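Local coordinates for protein tyrosine aminotransferase (Leishmania infantum, PDB 4IX8) that probably transfers the amino group of tyrosine to 2-oxoglutarate, working with pyridoxal 5'-phosphate as its cofactor, at residues S68-S73 against V432-E437; T120-F125 against S248-A253; T263-F268 against V272-L277; K352-L357 against L417-S422. All blocks are in the same frame, centred on the assembly; numbering follows the deposited sequence.

Contact 1 (S68-S73 against V432-E437); sequences SNLRLS and VDRIIE
Arg-434 and Ile-435 of the C-terminal helix 425-442 pack against Ser-68, Leu-70 and Leu-72, so that the helix covers an outermost strand, 70-71, of a five-stranded mixed sheet. This is the small domain of a class-I, pyridoxal-phosphate-dependent aminotransferase, to which an early segment of the chain adds an edge strand beside 403-407. The backbones stay well apart, Leu-70 CA lying 10.0 Å from Arg-434 CA, and side chains fill the interval. Arg-434 comes first along the helix. Its chi2 of -170° and chi3 of -156° keep the chain extended, which carries the guanidinium out past Leu-70 to Ser-68. There the two terminal nitrogens grip one residue end-on: Arg-434 NH1 donates to Ser-68 O at 2.9 Å, nearly straight, and Arg-434 NH2 to Ser-68 OG at 3.1 Å, more bent. Both acceptors lie close to the guanidinium plane, and the carbonyl receives NH1 in its own plane. Leu-70 crosses the arginine at about a right angle and lays CD1 over the centre of one guanidinium face, 3.7 Å from Arg-434 CZ. The charge has further partners: NH1 also bonds the backbone oxygen of Glu-401, and NH2 forms a salt bridge with Glu-430, one turn earlier on the same helix. These bonds would fix the rotation of the group. Ile-435, next on the helix, points toward segment 68-73, and its CD1 meets Leu-72 CD1, just past the strand, at 4.4 Å.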
# COMPACT_ATOMS: atom_id res chain seq x y z
N SER A 68 -31.37 15.71 -8.07
CA SER A 68 -30.42 14.61 -8.20
C SER A 68 -29.12 14.91 -7.46
O SER A 68 -28.71 16.06 -7.34
CB SER A 68 -30.13 14.33 -9.68
OG SER A 68 -29.66 15.49 -10.34
N ASN A 69 -28.47 13.87 -6.95
CA ASN A 69 -27.19 14.04 -6.29
C ASN A 69 -26.11 14.35 -7.30
O ASN A 69 -25.76 13.51 -8.13
CB ASN A 69 -26.81 12.78 -5.50
CG ASN A 69 -25.53 12.95 -4.69
OD1 ASN A 69 -24.51 12.32 -4.97
ND2 ASN A 69 -25.59 13.81 -3.66
N LEU A 70 -25.53 15.55 -7.18
CA LEU A 70 -24.42 15.97 -8.03
C LEU A 70 -23.18 16.10 -7.16
O LEU A 70 -23.13 16.94 -6.28
CB LEU A 70 -24.72 17.29 -8.73
CG LEU A 70 -25.93 17.30 -9.66
CD1 LEU A 70 -26.12 18.69 -10.23
CD2 LEU A 70 -25.79 16.28 -10.79
N ARG A 71 -22.19 15.25 -7.40
CA ARG A 71 -21.01 15.22 -6.56
C ARG A 71 -19.84 15.92 -7.22
O ARG A 71 -19.36 15.47 -8.26
CB ARG A 71 -20.66 13.79 -6.22
CG ARG A 71 -21.57 13.19 -5.18
CD ARG A 71 -21.36 11.70 -5.09
NE ARG A 71 -20.32 11.36 -4.12
CZ ARG A 71 -20.55 11.02 -2.86
NH1 ARG A 71 -21.81 10.98 -2.40
NH2 ARG A 71 -19.55 10.74 -2.04
N LEU A 72 -19.42 17.04 -6.62
CA LEU A 72 -18.24 17.80 -7.05
C LEU A 72 -17.04 17.60 -6.15
O LEU A 72 -16.04 18.28 -6.30
CB LEU A 72 -18.55 19.30 -7.08
CG LEU A 72 -19.79 19.68 -7.86
CD1 LEU A 72 -19.76 21.18 -8.03
CD2 LEU A 72 -19.86 18.94 -9.21
N SER A 73 -17.15 16.61 -5.27
CA SER A 73 -16.19 16.33 -4.19
C SER A 73 -15.18 15.25 -4.51
O SER A 73 -14.21 15.05 -3.78
CB SER A 73 -16.97 15.90 -2.96
OG SER A 73 -18.02 15.02 -3.37
N VAL A 432 -23.50 24.25 -10.90
CA VAL A 432 -23.24 25.68 -10.78
C VAL A 432 -24.53 26.48 -10.72
O VAL A 432 -24.59 27.48 -10.00
CB VAL A 432 -22.36 26.18 -11.94
CG1 VAL A 432 -22.41 27.70 -12.07
CG2 VAL A 432 -20.92 25.70 -11.74
N ASP A 433 -25.54 26.08 -11.50
CA ASP A 433 -26.83 26.79 -11.46
C ASP A 433 -27.40 26.71 -10.05
O ASP A 433 -27.89 27.71 -9.52
CB ASP A 433 -27.86 26.20 -12.46
CG ASP A 433 -27.49 26.43 -13.93
OD1 ASP A 433 -26.69 27.33 -14.22
OD2 ASP A 433 -28.01 25.70 -14.82
N ARG A 434 -27.31 25.54 -9.42
CA ARG A 434 -27.89 25.35 -8.09
C ARG A 434 -27.13 26.12 -7.02
O ARG A 434 -27.71 26.59 -6.03
CB ARG A 434 -27.93 23.88 -7.73
CG ARG A 434 -28.86 23.05 -8.62
CD ARG A 434 -29.00 21.66 -8.01
NE ARG A 434 -29.37 20.63 -8.98
CZ ARG A 434 -29.38 19.33 -8.71
NH1 ARG A 434 -29.02 18.89 -7.51
NH2 ARG A 434 -29.75 18.47 -9.66
N ILE A 435 -25.84 26.30 -7.27
CA ILE A 435 -24.99 27.02 -6.37
C ILE A 435 -25.32 28.51 -6.44
O ILE A 435 -25.40 29.19 -5.42
CB ILE A 435 -23.54 26.78 -6.73
CG1 ILE A 435 -23.19 25.34 -6.38
CG2 ILE A 435 -22.62 27.71 -5.93
CD1 ILE A 435 -21.96 24.84 -7.01
N ILE A 436 -25.54 29.00 -7.66
CA ILE A 436 -25.94 30.38 -7.84
C ILE A 436 -27.26 30.65 -7.16
O ILE A 436 -27.40 31.58 -6.39
CB ILE A 436 -26.06 30.68 -9.32
CG1 ILE A 436 -24.66 30.67 -9.93
CG2 ILE A 436 -26.77 32.02 -9.56
CD1 ILE A 436 -24.67 30.72 -11.43
N GLU A 437 -28.24 29.83 -7.47
CA GLU A 437 -29.53 29.94 -6.84
C GLU A 437 -29.38 29.86 -5.33
O GLU A 437 -30.01 30.59 -4.58
CB GLU A 437 -30.44 28.85 -7.38
CG GLU A 437 -31.74 28.68 -6.68
CD GLU A 437 -32.32 27.34 -7.03
OE1 GLU A 437 -32.44 27.08 -8.25
OE2 GLU A 437 -32.60 26.53 -6.11

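Contact 2 (T120-F125 against S248-A253); sequences TYWRRF and SDEIYA
Segment 120-125 lies at the C-terminal part of helix 112-122 and runs on into the following residues, while segment 248-253 leaves the end of strand 246-249 for a type I beta turn from Glu-250 to Ala-253, closed by Ala-253 N to Glu-250 O at 3.2 Å. The backbones come nearest at Phe-125 and Ala-253, whose CA atoms are 8.9 Å apart, so side chains bridge most of the gap. Just before the turn, Asp-249 OD1 accepts from Ile-251 N, an Asx turn that ties the aspartate side chain to the start of the bend. Trp-122 presents the edge of its six-membered ring to Glu-250: Trp-122 CZ2 lies 3.4 Å from Glu-250 OE1, near the indole plane, and the carboxylate is turned only 24° from that plane. The backbone Glu-250 O also meets this edge. Ser-264 OG bonds both Trp-122 NE1 and Glu-250 OE1, bridging the two groups. The other carboxylate oxygen, Glu-250 OE2, is met on its anti side by Ser-248 OG at 2.7 Å; these bonds hold a buried acid in place. Phe-125 sets CD2 over the centre of one indole face, and its CZ reaches Ala-253 CB at 3.9 Å. Trp-122 CH2 touches the same methyl at 4.3 Å, so Ala-253 packs against both aromatic rings. The turn also belongs to the active site: Tyr-252 OH bonds O3 of the pyridoxal-lysine at position 282. Around the contact, Trp-122 rests on Ile-276 of strand 274-279 and Ile-295 of strand 292-297, placing helix 112-122 against the large-domain sheet.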
# COMPACT_ATOMS: atom_id res chain seq x y z
N THR A 120 14.20 7.54 -17.35
CA THR A 120 14.27 8.06 -18.72
C THR A 120 13.12 9.02 -18.98
O THR A 120 13.31 10.06 -19.62
CB THR A 120 14.18 6.94 -19.74
OG1 THR A 120 15.28 6.03 -19.54
CG2 THR A 120 14.21 7.49 -21.16
N TYR A 121 11.94 8.67 -18.48
CA TYR A 121 10.74 9.50 -18.64
C TYR A 121 10.88 10.87 -18.00
O TYR A 121 10.56 11.87 -18.62
CB TYR A 121 9.53 8.77 -18.06
CG TYR A 121 8.28 9.60 -17.83
CD1 TYR A 121 7.37 9.86 -18.86
CD2 TYR A 121 7.95 10.03 -16.57
CE1 TYR A 121 6.18 10.62 -18.61
CE2 TYR A 121 6.81 10.75 -16.31
CZ TYR A 121 5.94 11.06 -17.32
OH TYR A 121 4.82 11.79 -16.98
N TRP A 122 11.43 10.93 -16.79
CA TRP A 122 11.48 12.19 -16.05
C TRP A 122 12.51 13.13 -16.66
O TRP A 122 12.48 14.34 -16.41
CB TRP A 122 11.79 11.98 -14.56
CG TRP A 122 11.08 13.04 -13.78
CD1 TRP A 122 11.56 14.27 -13.41
CD2 TRP A 122 9.71 13.01 -13.33
NE1 TRP A 122 10.59 14.98 -12.75
CE2 TRP A 122 9.44 14.24 -12.71
CE3 TRP A 122 8.70 12.05 -13.40
CZ2 TRP A 122 8.21 14.53 -12.15
CZ3 TRP A 122 7.47 12.35 -12.85
CH2 TRP A 122 7.24 13.56 -12.24
N ARG A 123 13.38 12.59 -17.52
CA ARG A 123 14.40 13.38 -18.19
C ARG A 123 13.82 14.43 -19.10
O ARG A 123 14.45 15.45 -19.34
CB ARG A 123 15.33 12.47 -18.98
CG ARG A 123 16.00 11.45 -18.09
CD ARG A 123 17.42 11.18 -18.45
NE ARG A 123 18.13 10.44 -17.41
CZ ARG A 123 19.37 10.00 -17.56
NH1 ARG A 123 20.03 10.21 -18.72
NH2 ARG A 123 19.97 9.36 -16.56
N ARG A 124 12.60 14.20 -19.57
CA ARG A 124 11.96 15.13 -20.49
C ARG A 124 11.59 16.42 -19.78
O ARG A 124 11.31 17.42 -20.43
CB ARG A 124 10.72 14.49 -21.11
CG ARG A 124 9.52 14.33 -20.13
CD ARG A 124 8.44 13.34 -20.62
NE ARG A 124 9.02 12.22 -21.36
CZ ARG A 124 8.34 11.34 -22.10
NH1 ARG A 124 7.03 11.45 -22.26
NH2 ARG A 124 8.99 10.38 -22.73
N PHE A 125 11.56 16.39 -18.46
CA PHE A 125 11.25 17.57 -17.67
C PHE A 125 12.49 18.40 -17.36
O PHE A 125 12.39 19.45 -16.71
CB PHE A 125 10.56 17.17 -16.38
CG PHE A 125 9.21 16.54 -16.59
CD1 PHE A 125 8.25 17.18 -17.36
CD2 PHE A 125 8.90 15.30 -16.01
CE1 PHE A 125 6.99 16.60 -17.57
CE2 PHE A 125 7.63 14.71 -16.23
CZ PHE A 125 6.68 15.36 -17.00
N SER A 248 8.71 17.12 -3.39
CA SER A 248 7.83 17.76 -4.35
C SER A 248 6.91 16.75 -4.95
O SER A 248 7.36 15.84 -5.66
CB SER A 248 8.64 18.41 -5.44
OG SER A 248 7.82 19.10 -6.35
N ASP A 249 5.62 16.90 -4.68
CA ASP A 249 4.59 16.03 -5.23
C ASP A 249 4.19 16.53 -6.62
O ASP A 249 3.45 17.48 -6.76
CB ASP A 249 3.39 15.99 -4.31
CG ASP A 249 2.40 14.90 -4.69
OD1 ASP A 249 2.30 14.57 -5.90
OD2 ASP A 249 1.70 14.41 -3.76
N GLU A 250 4.73 15.88 -7.65
CA GLU A 250 4.61 16.32 -9.02
C GLU A 250 3.78 15.31 -9.80
O GLU A 250 3.99 15.05 -10.99
CB GLU A 250 6.01 16.55 -9.60
CG GLU A 250 6.73 17.69 -8.82
CD GLU A 250 8.08 18.10 -9.41
OE1 GLU A 250 8.51 17.49 -10.42
OE2 GLU A 250 8.68 19.06 -8.87
N ILE A 251 2.75 14.81 -9.14
CA ILE A 251 1.92 13.80 -9.77
C ILE A 251 1.05 14.37 -10.88
O ILE A 251 0.60 13.64 -11.76
CB ILE A 251 1.05 13.09 -8.74
CG1 ILE A 251 0.53 11.78 -9.34
CG2 ILE A 251 -0.06 14.04 -8.22
CD1 ILE A 251 -0.48 11.11 -8.52
N TYR A 252 0.79 15.68 -10.85
CA TYR A 252 -0.01 16.32 -11.90
C TYR A 252 0.86 16.95 -12.99
O TYR A 252 0.41 17.83 -13.73
CB TYR A 252 -0.94 17.40 -11.31
CG TYR A 252 -2.00 16.78 -10.44
CD1 TYR A 252 -3.03 16.04 -10.99
CD2 TYR A 252 -1.96 16.92 -9.06
CE1 TYR A 252 -3.98 15.45 -10.20
CE2 TYR A 252 -2.90 16.33 -8.27
CZ TYR A 252 -3.92 15.61 -8.84
OH TYR A 252 -4.88 15.01 -8.06
N ALA A 253 2.11 16.48 -13.09
CA ALA A 253 3.09 17.02 -14.04
C ALA A 253 2.60 17.12 -15.50
O ALA A 253 2.95 18.07 -16.18
CB ALA A 253 4.37 16.17 -14.02

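Contact 3 (T263-F268 against V272-L277); sequences TSVADF and VPRLIL
Arg-274, Val-265, Ala-266 and Ile-276 form the first shell, where the loop ahead of strand 274-279 folds back over it. Arg-274 NH1 donates to Val-265 O at 2.7 Å with an angle of 157°; the oxygen lies near the guanidinium plane, although the donor is tilted from the carbonyl plane. The arginine chain bends at chi2 (145°) and chi3 (-73°), which turns the guanidinium back along its own chain and lets Arg-274 NE bond Val-272 O at 2.9 Å. A water completes the link: it donates to Phe-268 O at 2.8 Å and accepts from Arg-274 NH2. One buried guanidinium thus joins both ends of the short connection between the segments. Beside it the packing is apolar. Val-265 CB lies 3.9 Å from Arg-274 CD, while its CG2 branch meets Ile-276 CG1 at 3.5 Å, the two side chains running antiparallel past one another. Ile-276 CD1 reaches on to Ala-266 CB at 3.7 Å. Farther out, a type I turn from Ser-264 to Asp-267, with Asp-267 N bonded to Ser-264 O, positions Val-265 and Ala-266. Glu-250 OE2 accepts from Val-265 N, and Asp-267 forms salt bridges with Arg-131 and Arg-229. Pro-273 packs on Phe-37 of the second subunit. In the large-domain sheet, strand 274-279 runs parallel to 246-249 on one side and antiparallel to 292-297 on the other; Leu-275 and Leu-277 touch helix 145-157, and Phe-268 rests on helix 229-242.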
# COMPACT_ATOMS: atom_id res chain seq x y z
N THR A 263 7.27 23.25 -14.35
CA THR A 263 8.64 23.32 -13.86
C THR A 263 8.85 22.30 -12.75
O THR A 263 8.42 22.50 -11.61
CB THR A 263 8.99 24.74 -13.30
OG1 THR A 263 8.74 25.76 -14.29
CG2 THR A 263 10.43 24.83 -12.91
N SER A 264 9.58 21.23 -13.06
CA SER A 264 9.91 20.20 -12.07
C SER A 264 11.09 20.64 -11.22
O SER A 264 11.97 21.34 -11.71
CB SER A 264 10.22 18.87 -12.77
OG SER A 264 10.66 17.86 -11.85
N VAL A 265 11.13 20.26 -9.95
CA VAL A 265 12.27 20.63 -9.10
C VAL A 265 13.52 19.96 -9.64
O VAL A 265 14.64 20.30 -9.26
CB VAL A 265 12.05 20.28 -7.60
CG1 VAL A 265 10.89 21.06 -7.06
CG2 VAL A 265 11.85 18.80 -7.38
N ALA A 266 13.33 19.00 -10.53
CA ALA A 266 14.44 18.35 -11.22
C ALA A 266 15.20 19.28 -12.18
O ALA A 266 16.38 19.03 -12.47
CB ALA A 266 13.93 17.17 -12.00
N ASP A 267 14.51 20.30 -12.71
CA ASP A 267 15.06 21.11 -13.82
C ASP A 267 15.90 22.29 -13.33
O ASP A 267 15.75 23.41 -13.81
CB ASP A 267 13.91 21.65 -14.68
CG ASP A 267 14.37 22.23 -15.99
OD1 ASP A 267 15.42 21.78 -16.50
OD2 ASP A 267 13.68 23.14 -16.51
N PHE A 268 16.83 22.01 -12.43
CA PHE A 268 17.66 23.05 -11.83
C PHE A 268 19.04 22.55 -11.56
O PHE A 268 19.27 21.36 -11.36
CB PHE A 268 17.06 23.54 -10.51
CG PHE A 268 15.82 24.37 -10.68
CD1 PHE A 268 15.91 25.75 -10.81
CD2 PHE A 268 14.57 23.77 -10.71
CE1 PHE A 268 14.77 26.53 -10.97
CE2 PHE A 268 13.42 24.54 -10.86
CZ PHE A 268 13.52 25.92 -11.00
N VAL A 272 20.88 21.06 -3.61
CA VAL A 272 19.81 20.81 -2.65
C VAL A 272 19.21 19.44 -2.94
O VAL A 272 18.89 19.14 -4.08
CB VAL A 272 18.73 21.86 -2.75
CG1 VAL A 272 17.54 21.49 -1.86
CG2 VAL A 272 19.32 23.18 -2.35
N PRO A 273 19.15 18.56 -1.94
CA PRO A 273 18.55 17.26 -2.21
C PRO A 273 17.03 17.38 -2.44
O PRO A 273 16.37 18.02 -1.64
CB PRO A 273 18.81 16.46 -0.94
CG PRO A 273 19.72 17.29 -0.12
CD PRO A 273 19.54 18.70 -0.53
N ARG A 274 16.49 16.74 -3.47
CA ARG A 274 15.07 16.80 -3.80
C ARG A 274 14.50 15.42 -3.98
O ARG A 274 15.08 14.61 -4.69
CB ARG A 274 14.87 17.57 -5.09
CG ARG A 274 15.08 19.04 -4.98
CD ARG A 274 15.69 19.61 -6.24
NE ARG A 274 17.11 19.24 -6.38
CZ ARG A 274 17.74 19.11 -7.55
NH1 ARG A 274 17.10 19.28 -8.70
NH2 ARG A 274 19.02 18.78 -7.57
N LEU A 275 13.34 15.16 -3.40
CA LEU A 275 12.64 13.89 -3.63
C LEU A 275 11.32 14.17 -4.37
O LEU A 275 10.40 14.81 -3.85
CB LEU A 275 12.40 13.15 -2.31
CG LEU A 275 11.81 11.75 -2.40
CD1 LEU A 275 12.85 10.77 -2.87
CD2 LEU A 275 11.15 11.31 -1.07
N ILE A 276 11.24 13.69 -5.59
CA ILE A 276 10.09 13.92 -6.44
C ILE A 276 9.16 12.74 -6.36
O ILE A 276 9.61 11.62 -6.54
CB ILE A 276 10.53 14.13 -7.86
CG1 ILE A 276 11.46 15.33 -7.92
CG2 ILE A 276 9.35 14.32 -8.77
CD1 ILE A 276 12.05 15.56 -9.23
N LEU A 277 7.88 12.99 -6.09
CA LEU A 277 6.85 11.95 -6.06
C LEU A 277 6.00 12.14 -7.30
O LEU A 277 5.65 13.26 -7.64
CB LEU A 277 6.00 12.05 -4.79
CG LEU A 277 6.81 12.30 -3.51
CD1 LEU A 277 5.93 12.29 -2.29
CD2 LEU A 277 7.92 11.25 -3.36
O HOH W 1 19.72 18.64 -10.73

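Contact 4 (K352-L357 against L417-S422); sequences KVYARL and LRATVS
In the small domain a helix packs over the five-stranded sheet, and here segment 352-357 of helix 337-355 meets segment 417-422 through one side chain, Tyr-354. Tyr-354 CA lies 8.2 Å from Val-421 CA, a gap the phenol spans. A chi1 of -78° sets CG opposite the carbonyl carbon, which aims the ring at the strand. The Tyr-354 OH donates to Thr-420 O at 2.6 Å. The oxygen sits at the ring edge, near the phenol plane, but the donor stands 36° out of the carbonyl plane and so is not aimed at a lone pair. This bond gives the buried hydroxyl a partner and ties the helix to the strand end. Two apolar groups complete the seat. Ala-419 points its CB at the ring, 3.6 Å from Tyr-354 CZ and 3.4 Å from Tyr-354 OH. Val-421 brings its CG2 branch to Tyr-354 CE2 at 3.7 Å. Between them, the CB of Thr-420 points away from the helix, and its OG1 bonds Ile-74 O, so this residue serves the contact through its backbone oxygen. Strand 416-420 lies between antiparallel neighbours 403-407 and 374-379, with Ala-419 against Val-375. Helix 425-442 packs on helix 337-355, its Leu-428 touching both Val-353 and Tyr-354.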
# COMPACT_ATOMS: atom_id res chain seq x y z
N LYS A 352 -14.07 26.51 -17.36
CA LYS A 352 -14.87 27.61 -17.90
C LYS A 352 -16.21 27.62 -17.20
O LYS A 352 -16.76 28.68 -16.96
CB LYS A 352 -15.05 27.50 -19.42
N VAL A 353 -16.76 26.45 -16.87
CA VAL A 353 -18.07 26.40 -16.21
C VAL A 353 -18.00 27.03 -14.80
O VAL A 353 -18.94 27.75 -14.42
CB VAL A 353 -18.60 24.95 -16.12
CG1 VAL A 353 -19.93 24.89 -15.38
CG2 VAL A 353 -18.74 24.35 -17.54
N TYR A 354 -16.92 26.84 -14.06
CA TYR A 354 -16.83 27.44 -12.72
C TYR A 354 -16.69 28.96 -12.82
O TYR A 354 -17.15 29.70 -11.95
CB TYR A 354 -15.68 26.85 -11.93
CG TYR A 354 -16.04 25.48 -11.38
CD1 TYR A 354 -17.01 25.33 -10.40
CD2 TYR A 354 -15.44 24.33 -11.89
CE1 TYR A 354 -17.34 24.06 -9.91
CE2 TYR A 354 -15.78 23.06 -11.41
CZ TYR A 354 -16.73 22.93 -10.43
OH TYR A 354 -17.04 21.67 -9.96
N ALA A 355 -16.09 29.41 -13.92
CA ALA A 355 -15.86 30.83 -14.14
C ALA A 355 -17.20 31.54 -14.13
O ALA A 355 -17.28 32.68 -13.72
CB ALA A 355 -15.12 31.07 -15.45
N ARG A 356 -18.26 30.84 -14.52
CA ARG A 356 -19.58 31.45 -14.54
C ARG A 356 -19.99 31.95 -13.16
O ARG A 356 -20.74 32.91 -13.07
CB ARG A 356 -20.66 30.48 -15.06
CG ARG A 356 -20.58 30.15 -16.56
CD ARG A 356 -21.78 29.22 -17.03
NE ARG A 356 -22.96 29.46 -16.19
CZ ARG A 356 -23.71 28.52 -15.63
NH1 ARG A 356 -23.50 27.24 -15.87
NH2 ARG A 356 -24.70 28.88 -14.84
N LEU A 357 -19.47 31.34 -12.11
CA LEU A 357 -19.77 31.77 -10.74
C LEU A 357 -19.33 33.22 -10.46
O LEU A 357 -19.91 33.89 -9.62
CB LEU A 357 -19.10 30.86 -9.71
CG LEU A 357 -19.69 29.45 -9.56
CD1 LEU A 357 -18.77 28.61 -8.77
CD2 LEU A 357 -21.09 29.48 -8.90
N LEU A 417 -13.86 26.23 -0.63
CA LEU A 417 -14.51 25.00 -1.07
C LEU A 417 -13.73 24.38 -2.22
O LEU A 417 -13.35 25.09 -3.16
CB LEU A 417 -15.93 25.26 -1.54
CG LEU A 417 -16.88 25.88 -0.53
CD1 LEU A 417 -18.11 26.30 -1.27
CD2 LEU A 417 -17.23 24.87 0.56
N ARG A 418 -13.50 23.08 -2.15
CA ARG A 418 -12.87 22.37 -3.25
C ARG A 418 -13.94 21.80 -4.14
O ARG A 418 -14.82 21.11 -3.66
CB ARG A 418 -11.93 21.22 -2.78
CG ARG A 418 -10.96 20.84 -3.90
CD ARG A 418 -10.22 19.57 -3.68
NE ARG A 418 -11.09 18.41 -3.75
CZ ARG A 418 -10.63 17.16 -3.70
NH1 ARG A 418 -9.33 16.91 -3.58
NH2 ARG A 418 -11.48 16.16 -3.79
N ALA A 419 -13.83 22.07 -5.43
CA ALA A 419 -14.74 21.54 -6.43
C ALA A 419 -13.91 20.93 -7.53
O ALA A 419 -12.80 21.38 -7.85
CB ALA A 419 -15.64 22.61 -6.97
N THR A 420 -14.47 19.87 -8.09
CA THR A 420 -13.80 19.09 -9.11
C THR A 420 -14.11 19.59 -10.50
O THR A 420 -15.25 19.92 -10.80
CB THR A 420 -14.22 17.62 -8.96
OG1 THR A 420 -13.49 17.06 -7.84
CG2 THR A 420 -13.93 16.84 -10.19
N VAL A 421 -13.09 19.62 -11.34
CA VAL A 421 -13.21 20.13 -12.73
C VAL A 421 -13.33 19.00 -13.80
O VAL A 421 -13.51 19.26 -14.99
CB VAL A 421 -12.01 21.08 -12.99
CG1 VAL A 421 -11.82 21.42 -14.42
CG2 VAL A 421 -12.21 22.36 -12.18
N SER A 422 -13.16 17.76 -13.37
CA SER A 422 -12.96 16.61 -14.25
C SER A 422 -14.26 15.96 -14.63
O SER A 422 -14.26 14.97 -15.35
CB SER A 422 -12.07 15.59 -13.57
OG SER A 422 -12.80 14.98 -12.53

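The four contacts form two pairs, one at each sheet; contact 1 lies across the chain's centre from contacts 2 and 3. Contacts 1 and 4, with centres 10 Å apart, share the small-domain sheet: Leu-72 O lies 2.9 Å from Thr-420 N, a probable hydrogen bond, Leu-72 CD1 packs on the Tyr-354 hydroxyl, and a salt bridge joins Asp-433 OD1 to Arg-356 NH2 at 2.6 Å. Contacts 2 and 3, centres 9 Å apart, occupy neighbouring strands of the large-domain sheet, probably bonded through Glu-250 N and Leu-277 O. Segment 248-253 of contact 2 reaches the cofactor through Tyr-252. Between the pairs, contacts 2 and 4 approach most closely, nearest atoms about 7 Å apart, whereas contacts 1 and 3 stay about 20 Å apart.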